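Local coordinates for uncharacterized protein (Leptospirillum rubarum, PDB 3O2I) that is of unknown function, belongs to a family not yet characterised, and assembles as a dimer in which a C-terminal helix packs on the partner subunit, at residues B[102-106]-B[107-111]; B[111-114]-B[115-119]. One frame throughout, in Å; residues are numbered along the deposited sequence.

Following the chain from its N terminus, both contacts come late, after strand 95-101 has carried the backbone well away from the three-stranded antiparallel sheet. Interaction 1 closes the turn by which the residues after strand 95-101 enter helix 106-117; interaction 2 begins on R111, where interaction 1 ends, and runs to the helix's C-terminal end. They follow one another in sequence, neither nesting nor crossing, with centres about 12 Å apart. L104 of the first packs against R112 of the second, CD2 to NE 3.5 Å. Each lies against the second subunit, so together they tie both ends of the last helix to the dimer partner.

Interaction 1. Residues B[102-106]-B[107-111]; sequences GELSK and TEVRR
The guanidinium of R110, the flat group here, is met obliquely by the aliphatic end of K106: CE of K106 stands 3.9 Å from NH2 of R110. These two basic side chains run side by side, one helical turn apart. K106 has CG anti to its own N (chi1 180°) and stays extended to NZ. Their charged ends, K106 NZ and R110 NH2, are 4.6 Å apart; the lysine's length suits it to reach carbonyls of F64 and S68 and the hydroxyl of S67 on the second subunit, whose hydrogen bonds should ease the mutual repulsion. K106, T107 and R110 also line the site of a bound dithiothreitol molecule, probably from the crystallisation liquor.

S105 is the N-cap of helix 106-117. Its chi1 of 75° puts OG between its own N and carbonyl carbon, from where it accepts the N-H of E108 at 3.1 Å, a nearly straight bond (165°) that satisfies a first-turn amide lacking an earlier helical carbonyl. The backbone then takes over: V109 N donates to S105 O at 3.0 Å, and R110 N to K106 O. Before the cap, L104 folds its branched end over the first turn, CG against CB of E108 (3.8 Å) and CD2 beside CG2 of V109 (3.9 Å). Compact and apolar, V109 is buried, touching this leucine through CG2 and packing also on F64 of the second subunit.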
ATOM      1  N   GLY B 102      18.501  -3.211   2.375  1.00 19.14           N
ATOM      2  CA  GLY B 102      18.871  -4.213   1.387  1.00 24.92           C
ATOM      3  C   GLY B 102      20.185  -4.908   1.722  1.00 32.70           C
ATOM      4  O   GLY B 102      20.374  -6.094   1.447  1.00 33.08           O
ATOM      5  N   GLU B 103      21.091  -4.160   2.336  1.00 31.92           N
ATOM      6  CA  GLU B 103      22.400  -4.670   2.703  1.00 30.09           C
ATOM      7  C   GLU B 103      22.364  -5.657   3.875  1.00 30.97           C
ATOM      8  O   GLU B 103      23.353  -6.343   4.125  1.00 30.00           O
ATOM      9  CB  GLU B 103      23.317  -3.507   3.065  1.00 30.71           C
ATOM     10  CG  GLU B 103      22.927  -2.840   4.379  1.00 40.81           C
ATOM     11  CD  GLU B 103      23.865  -1.728   4.780  1.00 52.38           C
ATOM     12  OE1 GLU B 103      23.445  -0.553   4.717  1.00 56.62           O
ATOM     13  OE2 GLU B 103      25.019  -2.027   5.160  1.00 60.26           O
ATOM     14  N   LEU B 104      21.235  -5.736   4.580  1.00 27.25           N
ATOM     15  CA  LEU B 104      21.149  -6.537   5.813  1.00 24.88           C
ATOM     16  C   LEU B 104      21.232  -8.053   5.575  1.00 28.59           C
ATOM     17  O   LEU B 104      20.440  -8.616   4.822  1.00 30.40           O
ATOM     18  CB  LEU B 104      19.866  -6.197   6.591  1.00 22.01           C
ATOM     19  CG  LEU B 104      20.000  -6.332   8.118  1.00 24.90           C
ATOM     20  CD1 LEU B 104      21.033  -5.366   8.649  1.00 21.38           C
ATOM     21  CD2 LEU B 104      18.675  -6.145   8.854  1.00 27.05           C
ATOM     22  N   SER B 105      22.183  -8.715   6.228  1.00 26.59           N
ATOM     23  CA  SER B 105      22.335 -10.163   6.074  1.00 26.18           C
ATOM     24  C   SER B 105      21.079 -10.893   6.523  1.00 25.43           C
ATOM     25  O   SER B 105      20.339 -10.399   7.373  1.00 31.21           O
ATOM     26  CB  SER B 105      23.523 -10.680   6.901  1.00 26.77           C
ATOM     27  OG  SER B 105      23.189 -10.707   8.279  1.00 28.07           O
ATOM     28  N   LYS B 106      20.852 -12.077   5.963  1.00 22.88           N
ATOM     29  CA  LYS B 106      19.735 -12.926   6.380  1.00 27.26           C
ATOM     30  C   LYS B 106      19.770 -13.244   7.883  1.00 31.82           C
ATOM     31  O   LYS B 106      18.729 -13.444   8.516  1.00 28.53           O
ATOM     32  CB  LYS B 106      19.724 -14.218   5.563  1.00 32.24           C
ATOM     33  CG  LYS B 106      18.604 -15.194   5.908  1.00 31.40           C
ATOM     34  CD  LYS B 106      18.718 -16.464   5.060  1.00 26.72           C
ATOM     35  CE  LYS B 106      17.603 -17.440   5.344  1.00 28.66           C
ATOM     36  NZ  LYS B 106      17.561 -18.551   4.359  1.00 29.59           N
ATOM     37  N   THR B 107      20.961 -13.291   8.467  1.00 31.38           N
ATOM     38  CA  THR B 107      21.055 -13.589   9.897  1.00 25.00           C
ATOM     39  C   THR B 107      20.587 -12.416  10.753  1.00 25.81           C
ATOM     40  O   THR B 107      19.890 -12.611  11.753  1.00 26.75           O
ATOM     41  CB  THR B 107      22.478 -14.044  10.313  1.00 41.42           C
ATOM     42  OG1 THR B 107      22.668 -15.401   9.900  1.00 42.50           O
ATOM     43  CG2 THR B 107      22.652 -13.972  11.833  1.00 39.03           C
ATOM     44  N   GLU B 108      20.958 -11.198  10.362  1.00 27.36           N
ATOM     45  CA  GLU B 108      20.487 -10.013  11.089  1.00 24.15           C
ATOM     46  C   GLU B 108      18.982  -9.776  10.903  1.00 22.44           C
ATOM     47  O   GLU B 108      18.297  -9.364  11.839  1.00 24.86           O
ATOM     48  CB  GLU B 108      21.289  -8.770  10.721  1.00 24.71           C
ATOM     49  CG  GLU B 108      22.667  -8.751  11.369  1.00 37.99           C
ATOM     50  CD  GLU B 108      22.617  -8.816  12.899  1.00 43.03           C
ATOM     51  OE1 GLU B 108      21.555  -8.520  13.501  1.00 37.00           O
ATOM     52  OE2 GLU B 108      23.656  -9.156  13.500  1.00 49.91           O
ATOM     53  N   VAL B 109      18.471 -10.072   9.710  1.00 20.00           N
ATOM     54  CA  VAL B 109      17.039  -9.977   9.465  1.00 19.64           C
ATOM     55  C   VAL B 109      16.329 -10.921  10.411  1.00 27.82           C
ATOM     56  O   VAL B 109      15.426 -10.520  11.145  1.00 34.30           O
ATOM     57  CB  VAL B 109      16.661 -10.295   7.994  1.00 32.72           C
ATOM     58  CG1 VAL B 109      15.148 -10.394   7.842  1.00 35.55           C
ATOM     59  CG2 VAL B 109      17.200  -9.215   7.052  1.00 25.21           C
ATOM     60  N   ARG B 110      16.767 -12.174  10.426  1.00 28.95           N
ATOM     61  CA  ARG B 110      16.173 -13.159  11.321  1.00 27.99           C
ATOM     62  C   ARG B 110      16.291 -12.698  12.781  1.00 29.81           C
ATOM     63  O   ARG B 110      15.349 -12.842  13.564  1.00 26.70           O
ATOM     64  CB  ARG B 110      16.815 -14.534  11.114  1.00 34.29           C
ATOM     65  CG  ARG B 110      16.131 -15.659  11.887  1.00 35.38           C
ATOM     66  CD  ARG B 110      16.999 -16.901  11.957  1.00 35.90           C
ATOM     67  NE  ARG B 110      17.293 -17.494  10.654  1.00 31.24           N
ATOM     68  CZ  ARG B 110      16.507 -18.380  10.037  1.00 37.55           C
ATOM     69  NH1 ARG B 110      15.355 -18.748  10.586  1.00 33.35           N
ATOM     70  NH2 ARG B 110      16.865 -18.887   8.863  1.00 38.77           N
ATOM     71  N   ARG B 111      17.445 -12.134  13.134  1.00 25.71           N
ATOM     72  CA  ARG B 111      17.637 -11.530  14.455  1.00 34.26           C
ATOM     73  C   ARG B 111      16.542 -10.516  14.779  1.00 34.25           C
ATOM     74  O   ARG B 111      15.900 -10.594  15.826  1.00 33.18           O
ATOM     75  CB  ARG B 111      18.988 -10.819  14.526  1.00 43.50           C
ATOM     76  CG  ARG B 111      20.057 -11.549  15.318  1.00 59.36           C
ATOM     77  CD  ARG B 111      20.264 -10.918  16.684  1.00 72.77           C
ATOM     78  NE  ARG B 111      21.116 -11.749  17.535  1.00 87.70           N
ATOM     79  CZ  ARG B 111      21.254 -11.590  18.850  1.00 90.59           C
ATOM     80  NH1 ARG B 111      20.591 -10.631  19.482  1.00 89.74           N
ATOM     81  NH2 ARG B 111      22.054 -12.398  19.532  1.00 94.38           N
TER

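Interaction 2. Residues B[111-114]-B[115-119]; sequences RRIN and AFLGK
The last turns of helix 106-117 are held by a ladder of four successive i to i+4 bonds, beginning with A115 N to R111 O at 3.0 Å. F116 N follows by reaching R112 O. L117 N makes the shortest of the set, 2.8 Å to I113 O. G118 N then donates to N114 O at 3.1 Å, the least straight of the four. G118 is where the chain leaves the helix: its positive phi of 50° is a conformation that a residue without CB adopts readily.

Along one flank, I113 and L117 lie side by side and point the same way, as residues four apart on a helix do. The branch that touches is CG2 of I113, 3.9 Å from CD1 of L117; it stands anti to the isoleucine's own N, while CG1 takes the place beside that N. CG of L117 also rests 3.5 Å from O of I113, the same oxygen that accepts the leucine's amide. These branched apolar residues suit a buried helix face: I113 meets F100 of strand 95-101 and Y57 of the second subunit, and L117 packs on N58 of that subunit.

F116 sets CB 3.4 Å from O of I113 and sends its ring off the helix, CG anti to N (chi1 -167°), to meet the ring of Y57 of the second subunit with the planes at about 50°. CB of A115 lies 3.7 Å from O of both R111 and R112, a small side chain on an exposed side of the helix.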
ATOM      1  N   ARG B 111      17.445 -12.134  13.134  1.00 25.71           N
ATOM      2  CA  ARG B 111      17.637 -11.530  14.455  1.00 34.26           C
ATOM      3  C   ARG B 111      16.542 -10.516  14.779  1.00 34.25           C
ATOM      4  O   ARG B 111      15.900 -10.594  15.826  1.00 33.18           O
ATOM      5  CB  ARG B 111      18.988 -10.819  14.526  1.00 43.50           C
ATOM      6  CG  ARG B 111      20.057 -11.549  15.318  1.00 59.36           C
ATOM      7  CD  ARG B 111      20.264 -10.918  16.684  1.00 72.77           C
ATOM      8  NE  ARG B 111      21.116 -11.749  17.535  1.00 87.70           N
ATOM      9  CZ  ARG B 111      21.254 -11.590  18.850  1.00 90.59           C
ATOM     10  NH1 ARG B 111      20.591 -10.631  19.482  1.00 89.74           N
ATOM     11  NH2 ARG B 111      22.054 -12.398  19.532  1.00 94.38           N
ATOM     12  N   ARG B 112      16.347  -9.551  13.882  1.00 27.24           N
ATOM     13  CA  ARG B 112      15.369  -8.497  14.108  1.00 26.56           C
ATOM     14  C   ARG B 112      13.952  -9.065  14.214  1.00 32.71           C
ATOM     15  O   ARG B 112      13.158  -8.624  15.050  1.00 28.48           O
ATOM     16  CB  ARG B 112      15.453  -7.440  13.006  1.00 30.00           C
ATOM     17  CG  ARG B 112      16.774  -6.680  13.005  1.00 23.03           C
ATOM     18  CD  ARG B 112      16.801  -5.602  11.935  1.00 26.89           C
ATOM     19  NE  ARG B 112      18.012  -4.787  12.022  1.00 23.94           N
ATOM     20  CZ  ARG B 112      18.190  -3.648  11.360  1.00 27.39           C
ATOM     21  NH1 ARG B 112      17.230  -3.173  10.575  1.00 19.83           N
ATOM     22  NH2 ARG B 112      19.316  -2.970  11.499  1.00 18.62           N
ATOM     23  N   ILE B 113      13.645 -10.057  13.382  1.00 24.66           N
ATOM     24  CA  ILE B 113      12.321 -10.662  13.408  1.00 27.80           C
ATOM     25  C   ILE B 113      12.065 -11.373  14.739  1.00 31.10           C
ATOM     26  O   ILE B 113      11.023 -11.172  15.367  1.00 32.50           O
ATOM     27  CB  ILE B 113      12.113 -11.626  12.247  1.00 24.71           C
ATOM     28  CG1 ILE B 113      12.014 -10.859  10.921  1.00 27.29           C
ATOM     29  CG2 ILE B 113      10.859 -12.436  12.457  1.00 32.00           C
ATOM     30  CD1 ILE B 113      11.928 -11.787   9.725  1.00 20.08           C
ATOM     31  N   ASN B 114      13.015 -12.203  15.165  1.00 26.63           N
ATOM     32  CA  ASN B 114      12.898 -12.877  16.458  1.00 32.04           C
ATOM     33  C   ASN B 114      12.705 -11.902  17.614  1.00 31.66           C
ATOM     34  O   ASN B 114      11.886 -12.138  18.499  1.00 41.75           O
ATOM     35  CB  ASN B 114      14.101 -13.795  16.723  1.00 31.76           C
ATOM     36  CG  ASN B 114      14.113 -15.007  15.809  1.00 38.89           C
ATOM     37  OD1 ASN B 114      13.067 -15.595  15.526  1.00 37.52           O
ATOM     38  ND2 ASN B 114      15.294 -15.377  15.331  1.00 42.70           N
ATOM     39  N   ALA B 115      13.452 -10.806  17.610  1.00 26.63           N
ATOM     40  CA  ALA B 115      13.313  -9.824  18.684  1.00 37.47           C
ATOM     41  C   ALA B 115      11.905  -9.240  18.679  1.00 42.95           C
ATOM     42  O   ALA B 115      11.321  -8.985  19.732  1.00 43.20           O
ATOM     43  CB  ALA B 115      14.345  -8.716  18.545  1.00 35.30           C
ATOM     44  N   PHE B 116      11.362  -9.034  17.482  1.00 37.17           N
ATOM     45  CA  PHE B 116      10.015  -8.487  17.335  1.00 36.70           C
ATOM     46  C   PHE B 116       8.940  -9.478  17.799  1.00 35.71           C
ATOM     47  O   PHE B 116       8.007  -9.102  18.500  1.00 39.35           O
ATOM     48  CB  PHE B 116       9.762  -8.078  15.882  1.00 35.84           C
ATOM     49  CG  PHE B 116       8.528  -7.230  15.692  1.00 48.47           C
ATOM     50  CD1 PHE B 116       8.615  -5.842  15.695  1.00 53.84           C
ATOM     51  CD2 PHE B 116       7.282  -7.819  15.505  1.00 49.07           C
ATOM     52  CE1 PHE B 116       7.478  -5.054  15.517  1.00 55.00           C
ATOM     53  CE2 PHE B 116       6.143  -7.042  15.328  1.00 49.42           C
ATOM     54  CZ  PHE B 116       6.242  -5.654  15.332  1.00 52.33           C
ATOM     55  N   LEU B 117       9.085 -10.741  17.406  1.00 34.14           N
ATOM     56  CA  LEU B 117       8.089 -11.775  17.701  1.00 35.31           C
ATOM     57  C   LEU B 117       8.004 -12.205  19.159  1.00 37.51           C
ATOM     58  O   LEU B 117       6.946 -12.643  19.622  1.00 35.47           O
ATOM     59  CB  LEU B 117       8.335 -13.015  16.845  1.00 37.59           C
ATOM     60  CG  LEU B 117       7.956 -12.870  15.378  1.00 39.05           C
ATOM     61  CD1 LEU B 117       8.208 -14.180  14.656  1.00 41.33           C
ATOM     62  CD2 LEU B 117       6.498 -12.470  15.276  1.00 37.87           C
ATOM     63  N   GLY B 118       9.114 -12.101  19.879  1.00 32.64           N
ATOM     64  CA  GLY B 118       9.171 -12.672  21.210  1.00 40.92           C
ATOM     65  C   GLY B 118       8.695 -14.118  21.198  1.00 45.12           C
ATOM     66  O   GLY B 118       9.239 -14.954  20.466  1.00 44.70           O
ATOM     67  N   LYS B 119       7.668 -14.407  21.998  1.00 44.32           N
ATOM     68  CA  LYS B 119       7.179 -15.772  22.170  1.00 49.51           C
ATOM     69  C   LYS B 119       6.102 -16.141  21.156  1.00 59.29           C
ATOM     70  O   LYS B 119       5.532 -17.233  21.219  1.00 53.84           O
ATOM     71  CB  LYS B 119       6.650 -15.974  23.591  1.00 58.71           C
ATOM     72  CG  LYS B 119       7.732 -15.938  24.666  1.00 64.07           C
ATOM     73  CD  LYS B 119       7.207 -15.325  25.960  1.00 70.68           C
ATOM     74  CE  LYS B 119       6.777 -16.380  26.967  1.00 75.01           C
ATOM     75  NZ  LYS B 119       7.939 -17.063  27.601  1.00 75.45           N
TER